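Local coordinates for cytosolic IMP-GMP specific 5'-nucleotidase (Legionella pneumophila subsp. pneumophila, PDB 4OHF), which probably hydrolyses the 5'-phosphate of purine nucleoside monophosphates such as IMP and GMP with the help of a magnesium ion, at residues 172-177 with 209-214; 218-223 with 232-237; 255-260 with 285-290; 265-270 with 278-283. One frame throughout, in Å; residues are numbered along the deposited sequence.

Contact 1: 172-177 with 209-214; sequences TLKNII and TNSEYS. With PO4 (phosphate ion), chain H.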
loop_
_atom_site.group_PDB
_atom_site.type_symbol
_atom_site.label_atom_id
_atom_site.label_comp_id
_atom_site.label_asym_id
_atom_site.label_seq_id
_atom_site.Cartn_x
_atom_site.Cartn_y
_atom_site.Cartn_z
ATOM N N THR B 172 -18.246 2.235 31.610
ATOM C CA THR B 172 -19.164 3.290 32.032
ATOM C C THR B 172 -20.524 3.102 31.351
ATOM O O THR B 172 -21.568 3.282 31.972
ATOM C CB THR B 172 -18.603 4.697 31.678
ATOM O OG1 THR B 172 -17.826 4.620 30.471
ATOM C CG2 THR B 172 -17.724 5.225 32.804
ATOM N N LEU B 173 -20.501 2.726 30.074
ATOM C CA LEU B 173 -21.722 2.505 29.314
ATOM C C LEU B 173 -22.424 1.263 29.855
ATOM O O LEU B 173 -23.639 1.272 30.064
ATOM C CB LEU B 173 -21.394 2.295 27.832
ATOM C CG LEU B 173 -22.446 2.607 26.762
ATOM C CD1 LEU B 173 -22.084 1.844 25.502
ATOM C CD2 LEU B 173 -23.825 2.209 27.224
ATOM N N LYS B 174 -21.649 0.202 30.089
ATOM C CA LYS B 174 -22.193 -1.061 30.584
ATOM C C LYS B 174 -22.914 -0.899 31.918
ATOM O O LYS B 174 -24.052 -1.344 32.079
ATOM C CB LYS B 174 -21.085 -2.104 30.749
ATOM C CG LYS B 174 -20.247 -2.374 29.514
ATOM C CD LYS B 174 -20.964 -3.253 28.502
ATOM C CE LYS B 174 -19.997 -3.672 27.400
ATOM N NZ LYS B 174 -20.663 -4.428 26.306
ATOM N N ASN B 175 -22.249 -0.264 32.876
ATOM C CA ASN B 175 -22.832 -0.083 34.200
ATOM C C ASN B 175 -24.135 0.698 34.162
ATOM O O ASN B 175 -25.087 0.359 34.868
ATOM C CB ASN B 175 -21.837 0.602 35.144
ATOM C CG ASN B 175 -20.670 -0.307 35.534
ATOM O OD1 ASN B 175 -20.717 -1.531 35.346
ATOM N ND2 ASN B 175 -19.621 0.292 36.097
ATOM N N ILE B 176 -24.181 1.740 33.341
ATOM C CA ILE B 176 -25.384 2.541 33.230
ATOM C C ILE B 176 -26.556 1.749 32.651
ATOM O O ILE B 176 -27.679 1.872 33.138
ATOM C CB ILE B 176 -25.160 3.790 32.361
ATOM C CG1 ILE B 176 -24.214 4.751 33.069
ATOM C CG2 ILE B 176 -26.482 4.485 32.113
ATOM C CD1 ILE B 176 -23.946 6.020 32.297
ATOM N N ILE B 177 -26.324 0.937 31.619
ATOM C CA ILE B 177 -27.446 0.181 31.072
ATOM C C ILE B 177 -27.827 -0.956 32.023
ATOM O O ILE B 177 -28.985 -1.352 32.079
ATOM C CB ILE B 177 -27.188 -0.369 29.618
ATOM C CG1 ILE B 177 -26.472 -1.699 29.665
ATOM C CG2 ILE B 177 -26.428 0.633 28.788
ATOM C CD1 ILE B 177 -27.425 -2.857 29.650
ATOM N N THR B 209 -20.141 -12.531 21.090
ATOM C CA THR B 209 -20.222 -11.135 21.505
ATOM C C THR B 209 -18.900 -10.478 21.870
ATOM O O THR B 209 -17.946 -11.134 22.269
ATOM C CB THR B 209 -21.147 -10.987 22.731
ATOM O OG1 THR B 209 -21.057 -9.658 23.238
ATOM C CG2 THR B 209 -20.735 -11.950 23.845
ATOM N N ASN B 210 -18.847 -9.164 21.759
ATOM C CA ASN B 210 -17.637 -8.446 22.127
ATOM C C ASN B 210 -17.708 -8.028 23.608
ATOM O O ASN B 210 -16.752 -7.483 24.143
ATOM C CB ASN B 210 -17.455 -7.219 21.224
ATOM C CG ASN B 210 -16.601 -7.510 20.002
ATOM O OD1 ASN B 210 -16.404 -8.662 19.620
ATOM N ND2 ASN B 210 -16.095 -6.463 19.377
ATOM N N SER B 211 -18.844 -8.288 24.257
ATOM C CA SER B 211 -19.046 -7.949 25.670
ATOM C C SER B 211 -18.445 -9.054 26.502
ATOM O O SER B 211 -18.329 -10.186 26.031
ATOM C CB SER B 211 -20.537 -7.857 26.005
ATOM O OG SER B 211 -21.162 -6.819 25.269
ATOM N N GLU B 212 -18.065 -8.740 27.737
ATOM C CA GLU B 212 -17.490 -9.759 28.597
ATOM C C GLU B 212 -18.583 -10.640 29.192
ATOM O O GLU B 212 -19.767 -10.283 29.184
ATOM C CB GLU B 212 -16.622 -9.125 29.684
ATOM C CG GLU B 212 -17.326 -8.224 30.655
ATOM C CD GLU B 212 -16.341 -7.378 31.442
ATOM O OE1 GLU B 212 -15.319 -7.925 31.930
ATOM O OE2 GLU B 212 -16.591 -6.161 31.571
ATOM N N TYR B 213 -18.184 -11.802 29.690
ATOM C CA TYR B 213 -19.141 -12.758 30.224
ATOM C C TYR B 213 -20.003 -12.281 31.384
ATOM O O TYR B 213 -21.207 -12.541 31.411
ATOM C CB TYR B 213 -18.420 -14.045 30.615
ATOM C CG TYR B 213 -19.344 -15.144 31.105
ATOM C CD1 TYR B 213 -20.378 -15.633 30.301
ATOM C CD2 TYR B 213 -19.167 -15.709 32.364
ATOM C CE1 TYR B 213 -21.200 -16.645 30.739
ATOM C CE2 TYR B 213 -19.991 -16.728 32.813
ATOM C CZ TYR B 213 -21.003 -17.189 32.006
ATOM O OH TYR B 213 -21.851 -18.156 32.494
ATOM N N SER B 214 -19.401 -11.598 32.349
ATOM C CA SER B 214 -20.169 -11.121 33.496
ATOM C C SER B 214 -21.380 -10.307 33.032
ATOM O O SER B 214 -22.472 -10.420 33.591
ATOM C CB SER B 214 -19.281 -10.275 34.419
ATOM O OG SER B 214 -18.802 -9.104 33.768
HETATM P P PO4 H . -21.784 -7.578 20.643
HETATM O O1 PO4 H . -21.239 -6.682 21.698
HETATM O O2 PO4 H . -22.606 -6.800 19.694
HETATM O O3 PO4 H . -22.626 -8.631 21.274
HETATM O O4 PO4 H . -20.660 -8.201 19.900
#
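K174 and S211 each turn their side chains anti to their own carbonyl carbon (chi1 -55° and -63°). The lysine then bends at chi2 and runs out extended, so its ammonium end arrives at the serine hydroxyl. K174 NZ donates to S211 OG at 2.7 Å, and this single bond carries nearly the whole contact. The same OG is also hydrogen-bonded to OD2 of D25, a magnesium ligand, which places S211 in the second shell of the metal site, with K174 behind it, and probably helps to orient the carboxylate. The aromatic ring of Y215 gives K174 a cation-pi partner.

Just before the serine, T209 forms an ST turn: S211 N reaches T209 OG1 at 2.8 Å, nearly straight at 167°. T209 OG1 in turn donates to O3 of the phosphate ion at 2.7 Å, so this hydroxyl accepts one bond and gives another. N210 N adds a bond of 2.8 Å to phosphate O4, and D25 N and K247 NZ complete the grip. A threonine at the end of a central strand, clasping phosphate, is the hallmark of HAD motif II, although this ion probably came from the crystallisation liquor.

Segment 209-214 leads from strand 204-208 into helix 213-224. Helix 172-178 lies against that helix through I177, while its L173 and I176 pack on helix 33-51.

Contact 2: 218-223 with 232-237; sequences LLLDYA and EHWQGL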
loop_
_atom_site.group_PDB
_atom_site.type_symbol
_atom_site.label_atom_id
_atom_site.label_comp_id
_atom_site.label_asym_id
_atom_site.label_seq_id
_atom_site.Cartn_x
_atom_site.Cartn_y
_atom_site.Cartn_z
ATOM N N LEU B 218 -25.723 -11.562 32.669
ATOM C CA LEU B 218 -26.780 -10.717 33.218
ATOM C C LEU B 218 -27.842 -10.419 32.157
ATOM O O LEU B 218 -29.033 -10.711 32.331
ATOM C CB LEU B 218 -26.190 -9.399 33.676
ATOM C CG LEU B 218 -26.827 -8.689 34.861
ATOM C CD1 LEU B 218 -26.375 -7.239 34.790
ATOM C CD2 LEU B 218 -28.339 -8.787 34.856
ATOM N N LEU B 219 -27.392 -9.836 31.050
ATOM C CA LEU B 219 -28.276 -9.457 29.963
ATOM C C LEU B 219 -29.037 -10.625 29.325
ATOM O O LEU B 219 -30.224 -10.507 29.017
ATOM C CB LEU B 219 -27.477 -8.721 28.894
ATOM C CG LEU B 219 -28.310 -7.798 28.006
ATOM C CD1 LEU B 219 -28.642 -6.526 28.770
ATOM C CD2 LEU B 219 -27.526 -7.461 26.751
ATOM N N LEU B 220 -28.361 -11.748 29.117
ATOM C CA LEU B 220 -29.018 -12.898 28.512
ATOM C C LEU B 220 -30.122 -13.395 29.418
ATOM O O LEU B 220 -31.213 -13.732 28.957
ATOM C CB LEU B 220 -28.014 -14.019 28.243
ATOM C CG LEU B 220 -27.094 -13.795 27.038
ATOM C CD1 LEU B 220 -26.058 -14.901 26.953
ATOM C CD2 LEU B 220 -27.922 -13.753 25.777
ATOM N N ASP B 221 -29.833 -13.435 30.710
ATOM C CA ASP B 221 -30.797 -13.861 31.715
ATOM C C ASP B 221 -31.980 -12.895 31.707
ATOM O O ASP B 221 -33.115 -13.314 31.544
ATOM C CB ASP B 221 -30.127 -13.848 33.086
ATOM C CG ASP B 221 -30.924 -14.586 34.145
ATOM O OD1 ASP B 221 -30.459 -14.623 35.299
ATOM O OD2 ASP B 221 -32.000 -15.132 33.834
ATOM N N TYR B 222 -31.704 -11.602 31.867
ATOM C CA TYR B 222 -32.750 -10.585 31.881
ATOM C C TYR B 222 -33.680 -10.631 30.664
ATOM O O TYR B 222 -34.902 -10.504 30.804
ATOM C CB TYR B 222 -32.128 -9.180 31.983
ATOM C CG TYR B 222 -33.137 -8.047 31.891
ATOM C CD1 TYR B 222 -33.857 -7.627 33.014
ATOM C CD2 TYR B 222 -33.403 -7.428 30.676
ATOM C CE1 TYR B 222 -34.821 -6.614 32.921
ATOM C CE2 TYR B 222 -34.358 -6.421 30.572
ATOM C CZ TYR B 222 -35.069 -6.016 31.697
ATOM O OH TYR B 222 -36.030 -5.026 31.587
ATOM N N ALA B 223 -33.113 -10.820 29.476
ATOM C CA ALA B 223 -33.911 -10.812 28.252
ATOM C C ALA B 223 -34.457 -12.131 27.703
ATOM O O ALA B 223 -35.335 -12.115 26.843
ATOM C CB ALA B 223 -33.139 -10.085 27.155
ATOM N N GLU B 232 -36.266 -24.642 32.820
ATOM C CA GLU B 232 -35.320 -24.427 31.727
ATOM C C GLU B 232 -34.291 -23.354 32.087
ATOM O O GLU B 232 -34.504 -22.566 33.001
ATOM C CB GLU B 232 -36.068 -24.036 30.442
ATOM C CG GLU B 232 -36.644 -25.222 29.669
ATOM C CD GLU B 232 -37.412 -24.813 28.414
ATOM O OE1 GLU B 232 -37.759 -25.708 27.612
ATOM O OE2 GLU B 232 -37.678 -23.609 28.231
ATOM N N HIS B 233 -33.169 -23.346 31.372
ATOM C CA HIS B 233 -32.101 -22.379 31.598
ATOM C C HIS B 233 -31.694 -21.801 30.261
ATOM O O HIS B 233 -31.504 -22.548 29.309
ATOM C CB HIS B 233 -30.918 -23.080 32.241
ATOM C CG HIS B 233 -31.233 -23.658 33.580
ATOM N ND1 HIS B 233 -31.229 -22.903 34.735
ATOM C CD2 HIS B 233 -31.632 -24.899 33.941
ATOM C CE1 HIS B 233 -31.611 -23.657 35.750
ATOM N NE2 HIS B 233 -31.863 -24.871 35.294
ATOM N N TRP B 234 -31.542 -20.481 30.179
ATOM C CA TRP B 234 -31.184 -19.879 28.900
ATOM C C TRP B 234 -29.962 -20.514 28.281
ATOM O O TRP B 234 -29.841 -20.556 27.066
ATOM C CB TRP B 234 -30.972 -18.366 29.023
ATOM C CG TRP B 234 -29.843 -17.935 29.903
ATOM C CD1 TRP B 234 -29.928 -17.514 31.198
ATOM C CD2 TRP B 234 -28.463 -17.838 29.541
ATOM N NE1 TRP B 234 -28.687 -17.154 31.663
ATOM C CE2 TRP B 234 -27.769 -17.344 30.664
ATOM C CE3 TRP B 234 -27.743 -18.122 28.376
ATOM C CZ2 TRP B 234 -26.389 -17.127 30.655
ATOM C CZ3 TRP B 234 -26.371 -17.908 28.370
ATOM C CH2 TRP B 234 -25.711 -17.413 29.502
ATOM N N GLN B 235 -29.070 -21.025 29.115
ATOM C CA GLN B 235 -27.851 -21.651 28.637
ATOM C C GLN B 235 -28.095 -22.865 27.737
ATOM O O GLN B 235 -27.230 -23.236 26.943
ATOM C CB GLN B 235 -26.987 -22.089 29.818
ATOM C CG GLN B 235 -26.384 -20.975 30.640
ATOM C CD GLN B 235 -27.325 -20.417 31.677
ATOM O OE1 GLN B 235 -26.896 -19.725 32.580
ATOM N NE2 GLN B 235 -28.615 -20.709 31.550
ATOM N N GLY B 236 -29.259 -23.499 27.883
ATOM C CA GLY B 236 -29.578 -24.667 27.072
ATOM C C GLY B 236 -29.854 -24.292 25.623
ATOM O O GLY B 236 -29.817 -25.136 24.722
ATOM N N LEU B 237 -30.132 -23.011 25.404
ATOM C CA LEU B 237 -30.399 -22.500 24.076
ATOM C C LEU B 237 -29.113 -22.393 23.262
ATOM O O LEU B 237 -29.138 -22.461 22.032
ATOM C CB LEU B 237 -31.040 -21.118 24.178
ATOM C CG LEU B 237 -32.453 -21.025 24.749
ATOM C CD1 LEU B 237 -32.835 -19.567 24.922
ATOM C CD2 LEU B 237 -33.425 -21.728 23.816
#
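L220 and W234 make the main contact, which is a CH-pi interaction. L220 CB sits almost exactly over the six-membered ring of the indole, 3.9 Å from its centroid and 5° off the ring normal. The side chain of L220 then crosses the tryptophan at roughly a right angle, and apolar packing continues the contact, with L220 CD1 against W234 CZ3 at 3.3 Å. W234 reaches the helix because its CG stands between its own backbone N and carbonyl carbon (chi1 63°), which swings the indole off its turn.

Ordinary van der Waals packing covers the pyrrole end. Here D221 offers backbone as well as side chain: its CA lies 3.8 Å from W234 CD1, and its CB 3.9 Å from W234 NE1. The polar end of D221 is engaged by S225 OG, one turn further along the chain. On the opposite face of the indole, Q235 folds back and lays its amide carbon CD over the ring centre, so the ring is sandwiched between helix 213-224 and its own neighbour in sequence.

L220 also packs on M24 and L28 of helix 24-28, which carries the magnesium ligand D25. Strands 204-208 and 240-243 are parallel neighbours in the sheet, and the contact ties their connecting helix to the return loop: a beta-alpha-beta crossover of the Rossmann-like HAD core.

Contact 3: 255-260 with 285-290; sequences LRFLSV and KKFTED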
loop_
_atom_site.group_PDB
_atom_site.type_symbol
_atom_site.label_atom_id
_atom_site.label_comp_id
_atom_site.label_asym_id
_atom_site.label_seq_id
_atom_site.Cartn_x
_atom_site.Cartn_y
_atom_site.Cartn_z
ATOM N N LEU B 255 -6.028 -14.850 17.313
ATOM C CA LEU B 255 -6.000 -14.707 18.756
ATOM C C LEU B 255 -6.508 -16.016 19.384
ATOM O O LEU B 255 -7.376 -16.683 18.828
ATOM C CB LEU B 255 -6.870 -13.503 19.132
ATOM C CG LEU B 255 -6.451 -12.278 18.297
ATOM C CD1 LEU B 255 -7.313 -11.072 18.614
ATOM C CD2 LEU B 255 -4.968 -11.965 18.566
ATOM N N ARG B 256 -5.964 -16.395 20.532
ATOM C CA ARG B 256 -6.367 -17.650 21.153
ATOM C C ARG B 256 -7.629 -17.628 22.010
ATOM O O ARG B 256 -8.076 -16.583 22.482
ATOM C CB ARG B 256 -5.205 -18.238 21.977
ATOM C CG ARG B 256 -4.657 -17.343 23.111
ATOM C CD ARG B 256 -3.934 -18.172 24.209
ATOM N NE ARG B 256 -2.946 -19.116 23.669
ATOM C CZ ARG B 256 -1.845 -18.766 23.000
ATOM N NH1 ARG B 256 -1.016 -19.702 22.550
ATOM N NH2 ARG B 256 -1.564 -17.481 22.785
ATOM N N PHE B 257 -8.203 -18.812 22.178
ATOM C CA PHE B 257 -9.390 -19.006 22.989
ATOM C C PHE B 257 -8.964 -19.146 24.447
ATOM O O PHE B 257 -7.835 -19.539 24.749
ATOM C CB PHE B 257 -10.110 -20.295 22.589
ATOM C CG PHE B 257 -11.069 -20.139 21.444
ATOM C CD1 PHE B 257 -12.300 -19.509 21.628
ATOM C CD2 PHE B 257 -10.757 -20.645 20.189
ATOM C CE1 PHE B 257 -13.205 -19.392 20.587
ATOM C CE2 PHE B 257 -11.661 -20.530 19.135
ATOM C CZ PHE B 257 -12.890 -19.902 19.339
ATOM N N LEU B 258 -9.878 -18.815 25.345
ATOM C CA LEU B 258 -9.648 -18.932 26.775
ATOM C C LEU B 258 -10.906 -19.598 27.308
ATOM O O LEU B 258 -12.016 -19.217 26.959
ATOM C CB LEU B 258 -9.447 -17.552 27.411
ATOM C CG LEU B 258 -8.087 -16.898 27.122
ATOM C CD1 LEU B 258 -8.025 -15.499 27.702
ATOM C CD2 LEU B 258 -6.994 -17.757 27.730
ATOM N N SER B 259 -10.740 -20.622 28.126
ATOM C CA SER B 259 -11.900 -21.315 28.660
ATOM C C SER B 259 -12.406 -20.585 29.895
ATOM O O SER B 259 -11.627 -20.274 30.796
ATOM C CB SER B 259 -11.531 -22.751 29.005
ATOM O OG SER B 259 -12.674 -23.455 29.436
ATOM N N VAL B 260 -13.703 -20.301 29.935
ATOM C CA VAL B 260 -14.265 -19.589 31.071
ATOM C C VAL B 260 -15.046 -20.493 32.000
ATOM O O VAL B 260 -15.906 -21.258 31.555
ATOM C CB VAL B 260 -15.215 -18.448 30.624
ATOM C CG1 VAL B 260 -15.594 -17.590 31.821
ATOM C CG2 VAL B 260 -14.561 -17.605 29.559
ATOM N N LYS B 285 -11.159 -19.538 12.551
ATOM C CA LYS B 285 -10.403 -20.657 12.013
ATOM C C LYS B 285 -10.448 -21.864 12.955
ATOM O O LYS B 285 -10.923 -22.941 12.582
ATOM C CB LYS B 285 -8.955 -20.222 11.779
ATOM C CG LYS B 285 -8.006 -21.328 11.337
ATOM C CD LYS B 285 -8.225 -21.743 9.896
ATOM C CE LYS B 285 -6.889 -21.846 9.140
ATOM N NZ LYS B 285 -5.880 -22.700 9.836
ATOM N N LYS B 286 -9.970 -21.676 14.183
ATOM C CA LYS B 286 -9.959 -22.768 15.147
ATOM C C LYS B 286 -11.347 -23.291 15.493
ATOM O O LYS B 286 -11.535 -24.493 15.646
ATOM C CB LYS B 286 -9.233 -22.344 16.428
ATOM C CG LYS B 286 -9.249 -23.406 17.513
ATOM C CD LYS B 286 -8.106 -23.195 18.487
ATOM C CE LYS B 286 -8.342 -23.941 19.790
ATOM N NZ LYS B 286 -8.415 -25.426 19.622
ATOM N N PHE B 287 -12.311 -22.382 15.609
ATOM C CA PHE B 287 -13.683 -22.743 15.954
ATOM C C PHE B 287 -14.270 -23.685 14.923
ATOM O O PHE B 287 -14.862 -24.713 15.257
ATOM C CB PHE B 287 -14.546 -21.473 16.055
ATOM C CG PHE B 287 -15.989 -21.736 16.392
ATOM C CD1 PHE B 287 -16.914 -22.034 15.392
ATOM C CD2 PHE B 287 -16.430 -21.680 17.717
ATOM C CE1 PHE B 287 -18.259 -22.271 15.702
ATOM C CE2 PHE B 287 -17.772 -21.916 18.043
ATOM C CZ PHE B 287 -18.685 -22.210 17.030
ATOM N N THR B 288 -14.098 -23.323 13.662
ATOM C CA THR B 288 -14.611 -24.113 12.558
ATOM C C THR B 288 -13.924 -25.478 12.467
ATOM O O THR B 288 -14.566 -26.497 12.172
ATOM C CB THR B 288 -14.436 -23.341 11.235
ATOM O OG1 THR B 288 -15.106 -22.077 11.337
ATOM C CG2 THR B 288 -15.016 -24.135 10.062
ATOM N N GLU B 289 -12.620 -25.504 12.726
ATOM C CA GLU B 289 -11.880 -26.758 12.670
ATOM C C GLU B 289 -12.326 -27.689 13.789
ATOM O O GLU B 289 -12.709 -28.831 13.537
ATOM C CB GLU B 289 -10.374 -26.486 12.769
ATOM C CG GLU B 289 -9.649 -26.488 11.427
ATOM C CD GLU B 289 -8.394 -25.626 11.427
ATOM O OE1 GLU B 289 -7.656 -25.648 12.439
ATOM O OE2 GLU B 289 -8.144 -24.931 10.407
ATOM N N ASP B 290 -12.298 -27.190 15.022
ATOM C CA ASP B 290 -12.683 -27.985 16.179
ATOM C C ASP B 290 -14.118 -28.501 16.143
ATOM O O ASP B 290 -14.445 -29.447 16.850
ATOM C CB ASP B 290 -12.444 -27.202 17.470
ATOM C CG ASP B 290 -10.996 -26.798 17.640
ATOM O OD1 ASP B 290 -10.115 -27.466 17.058
ATOM O OD2 ASP B 290 -10.736 -25.818 18.363
#
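F257 and the pair K286 and F287 join the outer, antiparallel part of the HAD sheet to the helix that follows it. F257 belongs to strand 257-260, while the two helical residues belong to helix 284-290, which leaves the neighbouring strand 277-281 through a glycine-rich turn. The contact is apolar, and F257 points at the helix and meets it with the edge of its ring. At CZ the ring touches F287 CB at 4.0 Å, and at CD2 it meets K286 CD at 4.1 Å.

With CG anti to the backbone N (chi1 177°), the methylenes of K286 pass obliquely across the CD2-CE2 edge of F257, each carbon from CB to CE coming about equally close. F257 CZ in turn approaches the F287 ring near the plane of that ring, so neither aromatic face is used between them. F287 directs its ring into the core, where it meets the rings of F206 and F240, the latter edge-to-face.

The lysine's charged end is kept away from the phenylalanine. A bend at chi4 (63°) turns NZ to G272 O and to D290 one helical turn on, an i to i+4 salt bridge. K286 NZ sits 2.7 Å from D290 OD2, on the syn side of the carboxylate and 20° out of its plane.

Contact 4: 265-270 with 278-283; sequences GTMTNV and VYQGGN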
loop_
_atom_site.group_PDB
_atom_site.type_symbol
_atom_site.label_atom_id
_atom_site.label_comp_id
_atom_site.label_asym_id
_atom_site.label_seq_id
_atom_site.Cartn_x
_atom_site.Cartn_y
_atom_site.Cartn_z
ATOM N N GLY B 265 -15.938 -17.384 36.843
ATOM C CA GLY B 265 -15.453 -16.534 35.766
ATOM C C GLY B 265 -13.969 -16.628 35.430
ATOM O O GLY B 265 -13.526 -16.123 34.389
ATOM N N THR B 266 -13.193 -17.268 36.299
ATOM C CA THR B 266 -11.766 -17.416 36.065
ATOM C C THR B 266 -11.558 -18.120 34.729
ATOM O O THR B 266 -12.453 -18.808 34.239
ATOM C CB THR B 266 -11.096 -18.235 37.194
ATOM O OG1 THR B 266 -11.618 -19.572 37.200
ATOM C CG2 THR B 266 -11.355 -17.573 38.553
ATOM N N MET B 267 -10.381 -17.955 34.137
ATOM C CA MET B 267 -10.116 -18.572 32.849
ATOM C C MET B 267 -8.826 -19.388 32.809
ATOM O O MET B 267 -7.908 -19.193 33.617
ATOM C CB MET B 267 -10.071 -17.491 31.763
ATOM C CG MET B 267 -11.248 -16.528 31.800
ATOM S SD MET B 267 -11.064 -15.174 30.617
ATOM C CE MET B 267 -9.979 -14.076 31.510
ATOM N N THR B 268 -8.772 -20.315 31.862
ATOM C CA THR B 268 -7.596 -21.146 31.675
ATOM C C THR B 268 -7.287 -21.185 30.182
ATOM O O THR B 268 -8.195 -21.094 29.359
ATOM C CB THR B 268 -7.835 -22.586 32.146
ATOM O OG1 THR B 268 -8.535 -23.304 31.129
ATOM C CG2 THR B 268 -8.667 -22.595 33.407
ATOM N N ASN B 269 -6.010 -21.302 29.832
ATOM C CA ASN B 269 -5.631 -21.365 28.425
ATOM C C ASN B 269 -6.203 -22.657 27.881
ATOM O O ASN B 269 -6.350 -23.632 28.617
ATOM C CB ASN B 269 -4.110 -21.369 28.251
ATOM C CG ASN B 269 -3.481 -20.041 28.586
ATOM O OD1 ASN B 269 -3.956 -18.998 28.157
ATOM N ND2 ASN B 269 -2.401 -20.071 29.346
ATOM N N VAL B 270 -6.538 -22.660 26.596
ATOM C CA VAL B 270 -7.106 -23.845 25.971
ATOM C C VAL B 270 -6.018 -24.683 25.327
ATOM O O VAL B 270 -5.073 -24.158 24.750
ATOM C CB VAL B 270 -8.153 -23.469 24.899
ATOM C CG1 VAL B 270 -8.562 -24.696 24.112
ATOM C CG2 VAL B 270 -9.368 -22.841 25.562
ATOM N N VAL B 278 -18.522 -21.974 27.720
ATOM C CA VAL B 278 -18.271 -20.547 27.624
ATOM C C VAL B 278 -16.788 -20.303 27.359
ATOM O O VAL B 278 -15.948 -21.033 27.873
ATOM C CB VAL B 278 -18.677 -19.845 28.919
ATOM C CG1 VAL B 278 -18.527 -18.343 28.754
ATOM C CG2 VAL B 278 -20.104 -20.218 29.279
ATOM N N TYR B 279 -16.480 -19.288 26.551
ATOM C CA TYR B 279 -15.105 -18.942 26.224
ATOM C C TYR B 279 -14.918 -17.430 26.094
ATOM O O TYR B 279 -15.882 -16.655 26.146
ATOM C CB TYR B 279 -14.672 -19.593 24.898
ATOM C CG TYR B 279 -14.541 -21.100 24.926
ATOM C CD1 TYR B 279 -15.661 -21.926 24.757
ATOM C CD2 TYR B 279 -13.300 -21.707 25.139
ATOM C CE1 TYR B 279 -15.548 -23.317 24.795
ATOM C CE2 TYR B 279 -13.172 -23.097 25.184
ATOM C CZ TYR B 279 -14.301 -23.900 25.010
ATOM O OH TYR B 279 -14.184 -25.280 25.032
ATOM N N GLN B 280 -13.660 -17.022 25.929
ATOM C CA GLN B 280 -13.309 -15.617 25.745
ATOM C C GLN B 280 -12.318 -15.558 24.580
ATOM O O GLN B 280 -11.496 -16.465 24.428
ATOM C CB GLN B 280 -12.673 -15.046 27.019
ATOM C CG GLN B 280 -12.250 -13.595 26.880
ATOM C CD GLN B 280 -11.894 -12.956 28.201
ATOM O OE1 GLN B 280 -12.755 -12.785 29.061
ATOM N NE2 GLN B 280 -10.630 -12.592 28.367
ATOM N N GLY B 281 -12.409 -14.509 23.761
ATOM C CA GLY B 281 -11.518 -14.372 22.614
ATOM C C GLY B 281 -11.752 -15.400 21.510
ATOM O O GLY B 281 -12.894 -15.631 21.084
ATOM N N GLY B 282 -10.672 -16.023 21.039
ATOM C CA GLY B 282 -10.791 -17.033 19.997
ATOM C C GLY B 282 -10.669 -16.510 18.571
ATOM O O GLY B 282 -10.439 -15.316 18.325
ATOM N N ASN B 283 -10.818 -17.419 17.616
ATOM C CA ASN B 283 -10.742 -17.058 16.210
ATOM C C ASN B 283 -11.560 -18.068 15.418
ATOM O O ASN B 283 -11.616 -19.250 15.773
ATOM C CB ASN B 283 -9.271 -17.017 15.726
ATOM C CG ASN B 283 -8.593 -18.386 15.731
ATOM O OD1 ASN B 283 -8.916 -19.264 14.929
ATOM N ND2 ASN B 283 -7.648 -18.568 16.640
#
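M267 and Y279, the closest backbone pair with CA atoms 8.3 Å apart, belong to strands that are not neighbours in the HAD sheet. Strand 257-260 lies between them, antiparallel to both, so segments 265-270 and 278-283 run parallel and meet through side chains alone. At the far end, G281 with positive phi (68°) bends the chain off the strand towards N283, which N-caps the next helix.

Two side-chain pairs span the gap. Q280 is fully extended to its amide, which is hydrogen-bonded to N269 of the second subunit, and the thioether of M267 crosses it at about a right angle. M267 SD lies 3.3 Å from Q280 OE1, and a bend at chi3 brings M267 CE to 3.5 Å from Q280 NE2. Y279, whose OH is held by V275 N, offers a ring edge to V270: the methyl CG2 of V270 lies in the ring plane, 3.8 Å from Y279 CE2.

How the contacts relate
Contacts 3 and 4 are one unit: their centres are 8 Å apart, and strand 257-260 sits between the strands of contact 4, with S259 N 2.9 Å from T268 O. Both also touch the second subunit. Contacts 1 and 2, with centres 16 Å apart, share helix 213-224, and I177 CD1 packs on L219 CD1 at 4.0 Å. Y213 ties the two halves together: its CD1 lies 3.6 Å from V278 CG1. Contact 1 is nearest the active site, the side chain of S211 being about 8 Å from the magnesium. Contact 2 is a little farther off, the side chain of L220 about 11 Å from the magnesium, and contacts 3 and 4 are remote from the metal. The GMP pocket of R86, Y87 and Y421 includes none of these segments.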